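Local coordinates for catalase (Corynebacterium glutamicum, PDB 4B7H), which breaks hydrogen peroxide down to water and oxygen at a heme iron, a reaction inhibited by nitric oxide, and also binds NADPH, at residues Glu257-Ala262 and Phe310-Asn315; Arg314-Arg317 and Gln322-Gln325. All coordinates share one frame; numbering follows the deposited sequence.

Contact 1: Glu257-Ala262 and Phe310-Asn315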
loop_
_atom_site.group_PDB
_atom_site.type_symbol
_atom_site.label_atom_id
_atom_site.label_comp_id
_atom_site.label_asym_id
_atom_site.label_seq_id
_atom_site.Cartn_x
_atom_site.Cartn_y
_atom_site.Cartn_z
ATOM N N GLU A 257 28.151 8.726 10.476
ATOM C CA GLU A 257 28.664 9.996 10.964
ATOM C C GLU A 257 30.044 10.286 10.380
ATOM O O GLU A 257 30.343 11.428 10.021
ATOM C CB GLU A 257 28.698 9.997 12.494
ATOM C CG GLU A 257 29.105 11.331 13.101
ATOM C CD GLU A 257 28.556 11.537 14.502
ATOM O OE1 GLU A 257 28.037 10.570 15.105
ATOM O OE2 GLU A 257 28.635 12.676 15.000
ATOM N N ASP A 258 30.885 9.259 10.285
ATOM C CA ASP A 258 32.215 9.454 9.715
ATOM C C ASP A 258 32.163 9.980 8.284
ATOM O O ASP A 258 32.915 10.894 7.924
ATOM C CB ASP A 258 33.015 8.155 9.747
ATOM C CG ASP A 258 34.280 8.238 8.920
ATOM O OD1 ASP A 258 35.321 8.677 9.464
ATOM O OD2 ASP A 258 34.233 7.884 7.719
ATOM N N LEU A 259 31.294 9.401 7.460
ATOM C CA LEU A 259 31.239 9.815 6.060
ATOM C C LEU A 259 30.692 11.244 5.932
ATOM O O LEU A 259 31.235 12.052 5.160
ATOM C CB LEU A 259 30.438 8.820 5.204
ATOM C CG LEU A 259 30.344 9.176 3.715
ATOM C CD1 LEU A 259 31.721 9.147 3.052
ATOM C CD2 LEU A 259 29.383 8.251 2.996
ATOM N N TYR A 260 29.645 11.560 6.701
ATOM C CA TYR A 260 29.074 12.905 6.714
ATOM C C TYR A 260 30.149 13.922 7.093
ATOM O O TYR A 260 30.331 14.935 6.417
ATOM C CB TYR A 260 27.886 12.990 7.693
ATOM C CG TYR A 260 27.538 14.423 8.096
ATOM C CD1 TYR A 260 26.792 15.235 7.259
ATOM C CD2 TYR A 260 27.973 14.960 9.307
ATOM C CE1 TYR A 260 26.468 16.547 7.604
ATOM C CE2 TYR A 260 27.670 16.265 9.665
ATOM C CZ TYR A 260 26.913 17.055 8.809
ATOM O OH TYR A 260 26.608 18.351 9.163
ATOM N N ASN A 261 30.845 13.646 8.188
ATOM C CA ASN A 261 31.871 14.555 8.684
ATOM C C ASN A 261 33.034 14.717 7.705
ATOM O O ASN A 261 33.520 15.827 7.497
ATOM C CB ASN A 261 32.396 14.083 10.043
ATOM C CG ASN A 261 31.429 14.359 11.181
ATOM O OD1 ASN A 261 30.592 15.254 11.101
ATOM N ND2 ASN A 261 31.560 13.599 12.263
ATOM N N ALA A 262 33.474 13.617 7.095
ATOM C CA ALA A 262 34.593 13.673 6.155
ATOM C C ALA A 262 34.259 14.613 5.005
ATOM O O ALA A 262 35.057 15.478 4.623
ATOM C CB ALA A 262 34.920 12.292 5.625
ATOM N N PHE A 310 36.850 7.561 -8.682
ATOM C CA PHE A 310 35.687 8.342 -8.285
ATOM C C PHE A 310 35.922 8.981 -6.922
ATOM O O PHE A 310 36.732 8.500 -6.120
ATOM C CB PHE A 310 34.359 7.558 -8.385
ATOM C CG PHE A 310 34.182 6.467 -7.360
ATOM C CD1 PHE A 310 33.779 6.768 -6.065
ATOM C CD2 PHE A 310 34.355 5.132 -7.714
ATOM C CE1 PHE A 310 33.582 5.762 -5.130
ATOM C CE2 PHE A 310 34.166 4.117 -6.782
ATOM C CZ PHE A 310 33.783 4.436 -5.488
ATOM N N ILE A 311 35.239 10.095 -6.694
ATOM C CA ILE A 311 35.415 10.906 -5.501
ATOM C C ILE A 311 34.041 11.228 -4.927
ATOM O O ILE A 311 33.089 11.453 -5.680
ATOM C CB ILE A 311 36.214 12.200 -5.839
ATOM C CG1 ILE A 311 36.475 13.047 -4.592
ATOM C CG2 ILE A 311 35.535 13.004 -6.957
ATOM C CD1 ILE A 311 37.462 14.188 -4.832
ATOM N N LEU A 312 33.924 11.201 -3.602
ATOM C CA LEU A 312 32.663 11.561 -2.961
ATOM C C LEU A 312 32.818 12.971 -2.408
ATOM O O LEU A 312 33.594 13.192 -1.465
ATOM C CB LEU A 312 32.307 10.582 -1.841
ATOM C CG LEU A 312 32.267 9.105 -2.246
ATOM C CD1 LEU A 312 31.870 8.225 -1.061
ATOM C CD2 LEU A 312 31.323 8.892 -3.423
ATOM N N ASN A 313 32.097 13.923 -2.997
ATOM C CA ASN A 313 32.267 15.325 -2.616
ATOM C C ASN A 313 30.982 16.083 -2.280
ATOM O O ASN A 313 30.996 17.307 -2.182
ATOM C CB ASN A 313 33.076 16.088 -3.682
ATOM C CG ASN A 313 32.371 16.147 -5.033
ATOM O OD1 ASN A 313 31.224 15.703 -5.179
ATOM N ND2 ASN A 313 33.056 16.702 -6.030
ATOM N N ARG A 314 29.878 15.366 -2.089
ATOM C CA ARG A 314 28.618 16.023 -1.777
ATOM C C ARG A 314 27.781 15.162 -0.846
ATOM O O ARG A 314 27.461 14.014 -1.170
ATOM C CB ARG A 314 27.852 16.317 -3.074
ATOM C CG ARG A 314 26.396 16.781 -2.870
ATOM C CD ARG A 314 26.298 18.187 -2.253
ATOM N NE ARG A 314 26.910 19.175 -3.135
ATOM C CZ ARG A 314 28.009 19.868 -2.854
ATOM N NH1 ARG A 314 28.610 19.729 -1.678
ATOM N NH2 ARG A 314 28.498 20.721 -3.748
ATOM N N ASN A 315 27.428 15.712 0.311
ATOM C CA ASN A 315 26.496 15.055 1.212
ATOM C C ASN A 315 25.080 15.199 0.659
ATOM O O ASN A 315 24.788 16.159 -0.064
ATOM C CB ASN A 315 26.560 15.684 2.607
ATOM C CG ASN A 315 27.714 15.156 3.447
ATOM O OD1 ASN A 315 28.348 15.902 4.204
ATOM N ND2 ASN A 315 27.981 13.867 3.328
#
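Leu259 meets Leu312 where helix 254-264 lies against the end of strand 305-314, part of the antiparallel beta barrel of the catalase fold. The apolar half of the contact is leucine on leucine: CD1 of Leu259 stops 4.2 Å from CD1 of Leu312. Leu312 points its CB at the helix, whereas the CB of Leu259 points to one side of the strand, and an extended first torsion (chi1 -179°) goes with a branched end that comes nearer. Leucine suits both places, since its methyls fill space beyond a slim CB.

The second half joins Tyr260 to Asn315, which lies just past the end of the strand; the CA atoms of Tyr260 and Asn315 are 6.4 Å apart. Their side chains cross at about a right angle, yet ring and amide planes are tilted by only 22°. With chi1 at 161°, the tyrosine ring swings to the side of its own carbonyl carbon, which sets its CD1 corner obliquely against the Asn315 amide. The outer atom modelled as Asn315 OD1 is 3.1 Å from Tyr260 O. The amide is probably turned over in the model; if it is turned back, this approach may be a hydrogen bond. A short, polar asparagine fits beside a helix carbonyl in a buried place.

Further out, Leu312 rests on Leu103 and Val105 of strand 100-108 and on Trp271, while Leu259 touches Phe107, so the leucine pair belongs to a largely apolar layer between helix 254-264 and the barrel strands; His74 also touches Leu259. Asn313 and Arg314, both facing Phe77, form a classic beta bulge just before Asn315. The other end of the tyrosine belongs to the tetramer interface: its OH is hydrogen-bonded to NZ of Lys167 in a second subunit.

Contact 2: Arg314-Arg317 and Gln322-Gln325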
loop_
_atom_site.group_PDB
_atom_site.type_symbol
_atom_site.label_atom_id
_atom_site.label_comp_id
_atom_site.label_asym_id
_atom_site.label_seq_id
_atom_site.Cartn_x
_atom_site.Cartn_y
_atom_site.Cartn_z
ATOM N N ARG A 314 29.878 15.366 -2.089
ATOM C CA ARG A 314 28.618 16.023 -1.777
ATOM C C ARG A 314 27.781 15.162 -0.846
ATOM O O ARG A 314 27.461 14.014 -1.170
ATOM C CB ARG A 314 27.852 16.317 -3.074
ATOM C CG ARG A 314 26.396 16.781 -2.870
ATOM C CD ARG A 314 26.298 18.187 -2.253
ATOM N NE ARG A 314 26.910 19.175 -3.135
ATOM C CZ ARG A 314 28.009 19.868 -2.854
ATOM N NH1 ARG A 314 28.610 19.729 -1.678
ATOM N NH2 ARG A 314 28.498 20.721 -3.748
ATOM N N ASN A 315 27.428 15.712 0.311
ATOM C CA ASN A 315 26.496 15.055 1.212
ATOM C C ASN A 315 25.080 15.199 0.659
ATOM O O ASN A 315 24.788 16.159 -0.064
ATOM C CB ASN A 315 26.560 15.684 2.607
ATOM C CG ASN A 315 27.714 15.156 3.447
ATOM O OD1 ASN A 315 28.348 15.902 4.204
ATOM N ND2 ASN A 315 27.981 13.867 3.328
ATOM N N PRO A 316 24.187 14.253 0.995
ATOM C CA PRO A 316 22.792 14.469 0.587
ATOM C C PRO A 316 22.208 15.753 1.200
ATOM O O PRO A 316 22.661 16.193 2.262
ATOM C CB PRO A 316 22.064 13.247 1.164
ATOM C CG PRO A 316 22.933 12.763 2.280
ATOM C CD PRO A 316 24.345 13.078 1.870
ATOM N N ARG A 317 21.218 16.337 0.533
ATOM C CA ARG A 317 20.465 17.455 1.099
ATOM C C ARG A 317 19.453 16.958 2.129
ATOM O O ARG A 317 19.213 17.620 3.136
ATOM C CB ARG A 317 19.711 18.213 0.007
ATOM C CG ARG A 317 20.526 18.608 -1.206
ATOM C CD ARG A 317 21.481 19.731 -0.914
ATOM N NE ARG A 317 22.006 20.325 -2.144
ATOM C CZ ARG A 317 23.218 20.858 -2.249
ATOM N NH1 ARG A 317 24.032 20.861 -1.202
ATOM N NH2 ARG A 317 23.621 21.379 -3.401
ATOM N N GLN A 322 16.691 11.189 -0.382
ATOM C CA GLN A 322 17.738 10.927 -1.371
ATOM C C GLN A 322 18.546 9.653 -1.146
ATOM O O GLN A 322 19.160 9.147 -2.086
ATOM C CB GLN A 322 18.673 12.134 -1.470
ATOM C CG GLN A 322 17.949 13.369 -1.969
ATOM C CD GLN A 322 18.814 14.601 -1.924
ATOM O OE1 GLN A 322 19.532 14.831 -0.953
ATOM N NE2 GLN A 322 18.746 15.405 -2.971
ATOM N N ILE A 323 18.563 9.155 0.090
ATOM C CA ILE A 323 19.294 7.932 0.429
ATOM C C ILE A 323 18.325 6.793 0.760
ATOM O O ILE A 323 18.383 5.727 0.145
ATOM C CB ILE A 323 20.308 8.136 1.580
ATOM C CG1 ILE A 323 21.300 9.250 1.228
ATOM C CG2 ILE A 323 21.029 6.834 1.890
ATOM C CD1 ILE A 323 22.127 8.995 -0.026
ATOM N N GLU A 324 17.407 7.014 1.700
ATOM C CA GLU A 324 16.460 5.943 2.015
ATOM C C GLU A 324 15.659 5.548 0.773
ATOM O O GLU A 324 15.426 4.361 0.537
ATOM C CB GLU A 324 15.526 6.306 3.175
ATOM C CG GLU A 324 14.540 5.187 3.543
ATOM C CD GLU A 324 15.201 3.940 4.124
ATOM O OE1 GLU A 324 16.343 4.031 4.637
ATOM O OE2 GLU A 324 14.576 2.852 4.064
ATOM N N GLN A 325 15.274 6.544 -0.028
ATOM C CA GLN A 325 14.454 6.325 -1.224
ATOM C C GLN A 325 15.236 6.043 -2.512
ATOM O O GLN A 325 14.623 5.829 -3.563
ATOM C CB GLN A 325 13.545 7.528 -1.487
ATOM C CG GLN A 325 12.494 7.740 -0.424
ATOM C CD GLN A 325 11.464 8.782 -0.816
ATOM O OE1 GLN A 325 10.266 8.604 -0.565
ATOM N NE2 GLN A 325 11.923 9.885 -1.427
#
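Pro316 and Ile323 supply the apolar part of this contact, with the proline CG 4.0 Å from CG1 of the isoleucine and the two side chains meeting at a slant. Both also lean on Phe77 of strand 73-82. A rigid proline suits a loop leaving a strand, and the CG1 branch of the isoleucine meets its CB and CG.

The polar part centres on the amide of Gln322. Its chain is extended beyond CG (chi2 173°), which carries OE1 back to the loop, 2.7 Å from the backbone N of Arg317; the hydrogen bond is weak, bent to 130° at the hydrogen. OE1 also accepts from the N of Asn318, while NE2 donates a hydrogen to Val10 O, so glutamine serves as acceptor and donor at once. OE1 also lies 3.5 Å from Arg317 CB. The guanidinium heads away to a salt bridge with Asp11.

The arrangement is a tight strand-to-helix connection, in which a side chain within helix 319-324 accepts from two backbone N atoms just before the helix begins, weakly from the first. It stands beside the heme site of the catalase fold: Arg67, a heme-pocket residue, bonds to the carbonyls of Ile323 and Glu324.

Contact 1 and contact 2 lie with their centres 11 Å apart, on the same side of the chain's centre, and follow one another along the chain. Helix 254-264 comes first; strand 305-314 then runs through the barrel and leads, by way of the loop after it, into helix 319-324. The segments of both contacts include Arg314 and Asn315, so one continuous piece of backbone packs first against the earlier helix and then against the later one. Phe77 of the neighbouring strand 73-82 adjoins this transition. The side chain of Ile323 is about 7 Å from the heme, that of Leu259 about 11 Å. Neighbouring subunits are reached through helix 254-264 in contact 1, and through the loop and helix 319-324 in contact 2.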